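Local coordinates for capsular polysaccharide export system protein KpsC (Thermosulfurimonas dismutans, PDB 6MGB) that adds a beta-2,4-linked Kdo, probably from CMP-Kdo, in building the glycolipid anchor of bacterial capsules, at residues 157-162 with 190-195; 238-243 with 256-261. All coordinates share one frame; numbering follows the deposited sequence.

Interaction 1 of 2, residues 157-162 with 190-195. With C5P (cytidine-5'-monophosphate), chain D.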
loop_
_atom_site.group_PDB
_atom_site.type_symbol
_atom_site.label_atom_id
_atom_site.label_comp_id
_atom_site.label_asym_id
_atom_site.label_seq_id
_atom_site.Cartn_x
_atom_site.Cartn_y
_atom_site.Cartn_z
ATOM N N GLU A 157 1.216 -10.775 27.388
ATOM C CA GLU A 157 2.012 -9.789 26.669
ATOM C C GLU A 157 2.551 -10.398 25.380
ATOM O O GLU A 157 3.094 -11.508 25.385
ATOM C CB GLU A 157 3.164 -9.292 27.542
ATOM C CG GLU A 157 3.913 -8.103 26.957
ATOM C CD GLU A 157 5.188 -7.777 27.714
ATOM O OE1 GLU A 157 5.435 -8.401 28.769
ATOM O OE2 GLU A 157 5.945 -6.898 27.253
ATOM N N ARG A 158 2.401 -9.671 24.276
ATOM C CA ARG A 158 2.795 -10.186 22.972
ATOM C C ARG A 158 2.886 -9.034 21.983
ATOM O O ARG A 158 2.159 -8.043 22.095
ATOM C CB ARG A 158 1.797 -11.236 22.472
ATOM C CG ARG A 158 0.371 -10.720 22.433
ATOM C CD ARG A 158 -0.606 -11.723 21.849
ATOM N NE ARG A 158 -1.978 -11.228 21.964
ATOM C CZ ARG A 158 -2.860 -11.617 22.882
ATOM N NH1 ARG A 158 -2.547 -12.540 23.785
ATOM N NH2 ARG A 158 -4.073 -11.083 22.891
ATOM N N VAL A 159 3.784 -9.182 21.005
ATOM C CA VAL A 159 3.950 -8.214 19.930
ATOM C C VAL A 159 3.888 -8.955 18.601
ATOM O O VAL A 159 4.046 -10.175 18.534
ATOM C CB VAL A 159 5.271 -7.422 20.051
ATOM C CG1 VAL A 159 5.362 -6.746 21.413
ATOM C CG2 VAL A 159 6.476 -8.327 19.824
ATOM N N LEU A 160 3.659 -8.196 17.530
ATOM C CA LEU A 160 3.491 -8.753 16.195
ATOM C C LEU A 160 4.530 -8.162 15.252
ATOM O O LEU A 160 4.688 -6.938 15.184
ATOM C CB LEU A 160 2.085 -8.477 15.653
ATOM C CG LEU A 160 1.777 -9.094 14.284
ATOM C CD1 LEU A 160 1.818 -10.614 14.352
ATOM C CD2 LEU A 160 0.427 -8.618 13.771
ATOM N N LEU A 161 5.230 -9.034 14.531
ATOM C CA LEU A 161 6.154 -8.639 13.475
ATOM C C LEU A 161 5.522 -8.964 12.127
ATOM O O LEU A 161 5.008 -10.069 11.930
ATOM C CB LEU A 161 7.498 -9.361 13.620
ATOM C CG LEU A 161 8.493 -8.835 14.663
ATOM C CD1 LEU A 161 7.836 -8.575 16.011
ATOM C CD2 LEU A 161 9.637 -9.823 14.819
ATOM N N ILE A 162 5.560 -8.002 11.209
ATOM C CA ILE A 162 4.960 -8.148 9.887
ATOM C C ILE A 162 6.052 -8.566 8.912
ATOM O O ILE A 162 7.065 -7.874 8.762
ATOM C CB ILE A 162 4.279 -6.847 9.433
ATOM C CG1 ILE A 162 3.168 -6.462 10.416
ATOM C CG2 ILE A 162 3.716 -6.998 8.016
ATOM C CD1 ILE A 162 2.549 -5.104 10.155
ATOM N N GLU A 190 14.852 -7.537 22.135
ATOM C CA GLU A 190 15.521 -6.776 23.184
ATOM C C GLU A 190 14.551 -5.847 23.901
ATOM O O GLU A 190 14.664 -5.639 25.113
ATOM C CB GLU A 190 16.682 -5.982 22.588
ATOM C CG GLU A 190 17.522 -5.255 23.618
ATOM C CD GLU A 190 18.744 -4.601 23.010
ATOM O OE1 GLU A 190 18.664 -3.402 22.668
ATOM O OE2 GLU A 190 19.777 -5.286 22.863
ATOM N N GLU A 191 13.591 -5.280 23.170
ATOM C CA GLU A 191 12.665 -4.321 23.757
ATOM C C GLU A 191 11.531 -4.980 24.530
ATOM O O GLU A 191 10.959 -4.344 25.422
ATOM C CB GLU A 191 12.085 -3.427 22.659
ATOM C CG GLU A 191 10.900 -2.580 23.096
ATOM C CD GLU A 191 11.219 -1.694 24.288
ATOM O OE1 GLU A 191 12.413 -1.414 24.520
ATOM O OE2 GLU A 191 10.273 -1.275 24.989
ATOM N N ASN A 192 11.196 -6.231 24.222
ATOM C CA ASN A 192 10.032 -6.903 24.803
ATOM C C ASN A 192 10.457 -8.233 25.416
ATOM O O ASN A 192 9.995 -9.301 25.005
ATOM C CB ASN A 192 8.951 -7.101 23.742
ATOM C CG ASN A 192 8.613 -5.815 23.009
ATOM O OD1 ASN A 192 7.782 -5.026 23.460
ATOM N ND2 ASN A 192 9.261 -5.597 21.869
ATOM N N PRO A 193 11.335 -8.199 26.421
ATOM C CA PRO A 193 11.856 -9.459 26.979
ATOM C C PRO A 193 10.781 -10.388 27.518
ATOM O O PRO A 193 10.931 -11.612 27.422
ATOM C CB PRO A 193 12.801 -8.984 28.094
ATOM C CG PRO A 193 12.382 -7.575 28.394
ATOM C CD PRO A 193 11.907 -7.019 27.092
ATOM N N GLY A 194 9.701 -9.851 28.079
ATOM C CA GLY A 194 8.671 -10.675 28.674
ATOM C C GLY A 194 7.517 -11.036 27.768
ATOM O O GLY A 194 6.571 -11.686 28.222
ATOM N N ALA A 195 7.568 -10.651 26.498
ATOM C CA ALA A 195 6.443 -10.807 25.589
ATOM C C ALA A 195 6.615 -12.031 24.699
ATOM O O ALA A 195 7.733 -12.462 24.406
ATOM C CB ALA A 195 6.283 -9.564 24.711
HETATM O O3P C5P D . 2.543 -3.889 1.605
HETATM P P C5P D . 2.382 -5.392 1.621
HETATM O O1P C5P D . 3.418 -5.987 2.570
HETATM O O2P C5P D . 2.446 -6.138 0.302
HETATM O "O5'" C5P D . 0.955 -5.662 2.267
HETATM C "C5'" C5P D . -0.230 -5.635 1.487
HETATM C "C4'" C5P D . -1.420 -6.050 2.313
HETATM O "O4'" C5P D . -1.355 -7.480 2.554
HETATM C "C3'" C5P D . -1.493 -5.438 3.705
HETATM O "O3'" C5P D . -2.088 -4.152 3.706
HETATM C "C2'" C5P D . -2.288 -6.472 4.493
HETATM O "O2'" C5P D . -3.683 -6.328 4.269
HETATM C "C1'" C5P D . -1.816 -7.779 3.855
HETATM N N1 C5P D . -0.704 -8.398 4.614
HETATM C C2 C5P D . -0.964 -9.545 5.541
HETATM N N3 C5P D . 0.174 -10.165 6.307
HETATM C C4 C5P D . 1.535 -9.661 6.148
HETATM C C5 C5P D . 1.794 -8.519 5.226
HETATM C C6 C5P D . 0.656 -7.900 4.461
HETATM O O2 C5P D . -2.063 -9.958 5.673
HETATM N N4 C5P D . 2.639 -10.260 6.892
HETATM O O HOH W 1 8.765 -6.989 27.970
HETATM O O HOH W 2 5.577 -5.484 25.048
HETATM O O HOH W 3 4.345 -13.408 27.747
#
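E157 lays its side chain alongside A195, its CG 3.6 Å from the alanine CB. With CG anti to the backbone N (chi1 -171°) and an extended chain beyond it, the glutamate runs over the A195 methyl toward the peptide of G194, within the same turn, its OE1 3.5 Å from G194 C. A methyl group is small enough to accept the aliphatic part of the glutamate, while the carboxylate stays in contact with water. One water gives a hydrogen bond to E157 OE2 and takes one from G194 N; a second donates to both E157 OE2, at 2.6 Å, and N192 OD1; a third links E157 O with G194 O. Residues 190-195 end helix 180-191 and turn into strand 196-200 of a parallel Rossmann-like sheet, as expected of a GT-B glycosyltransferase. The type I turn runs from N192 to A195, closed by A195 N to N192 O at 3.2 Å. V159, a branched residue suited to a strand, is crossed obliquely by N192: its CG1 lies 3.6 Å from N192 OD1. The amide of N192 is buried but well supplied, ND2 donating to A188 O and to Y243 OH, and OD1 accepting from R241 NH1 as well as the water. At the far end of strand 158-162, I162 CG2 meets the cytosine of the bound CMP, 3.6 Å from its N4.

Interaction 2 of 2, residues 238-243 with 256-261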
loop_
_atom_site.group_PDB
_atom_site.type_symbol
_atom_site.label_atom_id
_atom_site.label_comp_id
_atom_site.label_asym_id
_atom_site.label_seq_id
_atom_site.Cartn_x
_atom_site.Cartn_y
_atom_site.Cartn_z
ATOM N N HIS A 238 -5.537 -8.026 18.232
ATOM C CA HIS A 238 -5.039 -8.765 19.384
ATOM C C HIS A 238 -3.676 -8.281 19.858
ATOM O O HIS A 238 -3.091 -8.900 20.753
ATOM C CB HIS A 238 -4.965 -10.255 19.055
ATOM C CG HIS A 238 -6.301 -10.886 18.827
ATOM N ND1 HIS A 238 -7.045 -11.442 19.845
ATOM C CD2 HIS A 238 -7.031 -11.046 17.698
ATOM C CE1 HIS A 238 -8.174 -11.919 19.354
ATOM N NE2 HIS A 238 -8.190 -11.691 18.053
ATOM N N PHE A 239 -3.158 -7.199 19.283
ATOM C CA PHE A 239 -1.869 -6.654 19.669
ATOM C C PHE A 239 -2.005 -5.158 19.914
ATOM O O PHE A 239 -2.917 -4.502 19.404
ATOM C CB PHE A 239 -0.800 -6.910 18.593
ATOM C CG PHE A 239 -0.571 -8.366 18.298
ATOM C CD1 PHE A 239 0.436 -9.068 18.940
ATOM C CD2 PHE A 239 -1.362 -9.032 17.375
ATOM C CE1 PHE A 239 0.649 -10.407 18.670
ATOM C CE2 PHE A 239 -1.154 -10.372 17.101
ATOM C CZ PHE A 239 -0.148 -11.059 17.750
ATOM N N ASP A 240 -1.090 -4.630 20.721
ATOM C CA ASP A 240 -0.953 -3.190 20.904
ATOM C C ASP A 240 0.235 -2.608 20.157
ATOM O O ASP A 240 0.201 -1.431 19.784
ATOM C CB ASP A 240 -0.808 -2.854 22.392
ATOM C CG ASP A 240 -2.029 -3.241 23.201
ATOM O OD1 ASP A 240 -3.149 -3.184 22.653
ATOM O OD2 ASP A 240 -1.868 -3.600 24.385
ATOM N N ARG A 241 1.276 -3.408 19.925
ATOM C CA ARG A 241 2.530 -2.937 19.354
ATOM C C ARG A 241 2.872 -3.773 18.131
ATOM O O ARG A 241 2.927 -5.005 18.214
ATOM C CB ARG A 241 3.651 -3.016 20.396
ATOM C CG ARG A 241 5.026 -2.653 19.881
ATOM C CD ARG A 241 6.029 -2.605 21.022
ATOM N NE ARG A 241 5.869 -1.411 21.848
ATOM C CZ ARG A 241 6.536 -1.184 22.975
ATOM N NH1 ARG A 241 7.411 -2.072 23.426
ATOM N NH2 ARG A 241 6.326 -0.066 23.655
ATOM N N ILE A 242 3.112 -3.104 17.003
ATOM C CA ILE A 242 3.376 -3.760 15.728
ATOM C C ILE A 242 4.752 -3.339 15.234
ATOM O O ILE A 242 5.142 -2.174 15.371
ATOM C CB ILE A 242 2.299 -3.409 14.677
ATOM C CG1 ILE A 242 0.892 -3.574 15.259
ATOM C CG2 ILE A 242 2.463 -4.269 13.435
ATOM C CD1 ILE A 242 0.585 -4.960 15.788
ATOM N N TYR A 243 5.482 -4.290 14.654
ATOM C CA TYR A 243 6.788 -4.043 14.053
ATOM C C TYR A 243 6.708 -4.290 12.554
ATOM O O TYR A 243 6.213 -5.335 12.121
ATOM C CB TYR A 243 7.859 -4.946 14.668
ATOM C CG TYR A 243 8.260 -4.584 16.081
ATOM C CD1 TYR A 243 7.465 -4.938 17.162
ATOM C CD2 TYR A 243 9.446 -3.907 16.333
ATOM C CE1 TYR A 243 7.832 -4.614 18.454
ATOM C CE2 TYR A 243 9.821 -3.581 17.621
ATOM C CZ TYR A 243 9.012 -3.937 18.677
ATOM O OH TYR A 243 9.386 -3.611 19.959
ATOM N N LEU A 256 -6.108 1.344 13.105
ATOM C CA LEU A 256 -6.756 0.790 14.284
ATOM C C LEU A 256 -6.186 1.350 15.583
ATOM O O LEU A 256 -6.534 0.858 16.662
ATOM C CB LEU A 256 -6.641 -0.738 14.281
ATOM C CG LEU A 256 -7.255 -1.461 13.078
ATOM C CD1 LEU A 256 -6.926 -2.943 13.124
ATOM C CD2 LEU A 256 -8.761 -1.254 13.025
ATOM N N GLY A 257 -5.322 2.360 15.506
ATOM C CA GLY A 257 -4.791 2.991 16.700
ATOM C C GLY A 257 -3.668 2.245 17.382
ATOM O O GLY A 257 -3.381 2.518 18.551
ATOM N N LYS A 258 -3.019 1.313 16.692
ATOM C CA LYS A 258 -1.923 0.565 17.287
ATOM C C LYS A 258 -0.634 1.383 17.257
ATOM O O LYS A 258 -0.487 2.339 16.491
ATOM C CB LYS A 258 -1.717 -0.756 16.546
ATOM C CG LYS A 258 -2.982 -1.591 16.403
ATOM C CD LYS A 258 -3.589 -1.925 17.757
ATOM C CE LYS A 258 -4.854 -2.753 17.618
ATOM N NZ LYS A 258 -5.465 -3.056 18.943
ATOM N N GLU A 259 0.304 0.996 18.119
ATOM C CA GLU A 259 1.648 1.558 18.086
ATOM C C GLU A 259 2.445 0.849 16.999
ATOM O O GLU A 259 2.645 -0.368 17.066
ATOM C CB GLU A 259 2.332 1.406 19.443
ATOM C CG GLU A 259 3.746 1.964 19.491
ATOM C CD GLU A 259 4.391 1.791 20.851
ATOM O OE1 GLU A 259 4.158 0.746 21.492
ATOM O OE2 GLU A 259 5.125 2.704 21.285
ATOM N N VAL A 260 2.897 1.603 16.001
ATOM C CA VAL A 260 3.557 1.045 14.826
ATOM C C VAL A 260 5.010 1.497 14.839
ATOM O O VAL A 260 5.299 2.698 14.784
ATOM C CB VAL A 260 2.851 1.466 13.530
ATOM C CG1 VAL A 260 3.598 0.944 12.313
ATOM C CG2 VAL A 260 1.418 0.946 13.528
ATOM N N ILE A 261 5.920 0.531 14.906
ATOM C CA ILE A 261 7.354 0.793 14.932
ATOM C C ILE A 261 7.894 0.459 13.547
ATOM O O ILE A 261 7.910 -0.708 13.138
ATOM C CB ILE A 261 8.053 -0.020 16.030
ATOM C CG1 ILE A 261 7.339 0.202 17.370
ATOM C CG2 ILE A 261 9.521 0.374 16.128
ATOM C CD1 ILE A 261 7.860 -0.639 18.512
#
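Strands 241-243 and 259-261 run parallel, their axes 4.8 Å apart and 22° off in direction, with R241, I242 and Y243 paired to E259, V260 and I261. Three backbone bonds join the segments: E259 N to D240 O, I242 N to E259 O, and I261 N to I242 O. The bend of K258 at chi2 (-58°) turns CD toward F239 O, and the extended remainder carries NZ to it at 3.0 Å. R241 and E259 run alongside each other in the same direction, and NE at 2.8 Å and NH2 at 3.2 Å both close on one oxygen, E259 OE1. OE1 lies in the guanidinium plane, the carboxylate 53° from it: NE comes from above the carboxylate plane, NH2 on its syn side and nearer it, both from one face. E259 OE2 makes a second salt bridge, to R275. A leucine in place of R241 would probably leave E259 OE1 without its charged mate and N192 OD1 without the donor NH1. On the same side of the sheet, the slim I261 CD1 methyl lies over one face of the Y243 ring, offset toward the rim near CZ, a CH-pi contact 3.9 Å from the centroid. Helix 248-255 is the crossover joining the two strands in a beta-alpha-beta unit; Y243 leans on helix 180-191, while I242, on the other face, packs against L236 of helix 232-236 and strand 158-162.

In the fold
From the N terminus the chain passes through most strands of the mixed sheet, enters the six-stranded parallel sheet at strand 158-162, and returns to the mixed sheet near the C terminus. Interaction 1 closes the loop that carries helices 169-172 and 180-191; interaction 2, after strands 196-200 and 224-226, closes a shorter loop round helix 248-255. The two loops follow in series, neither nesting nor crossing. They meet side to side within the sheet: L160 O bonds to Y243 N, and I162 packs on I242. Interaction 1 joins a central strand to the end of helix 180-191 and, at I162, borders the CMP pocket; interaction 2 joins the next two strands of the sheet.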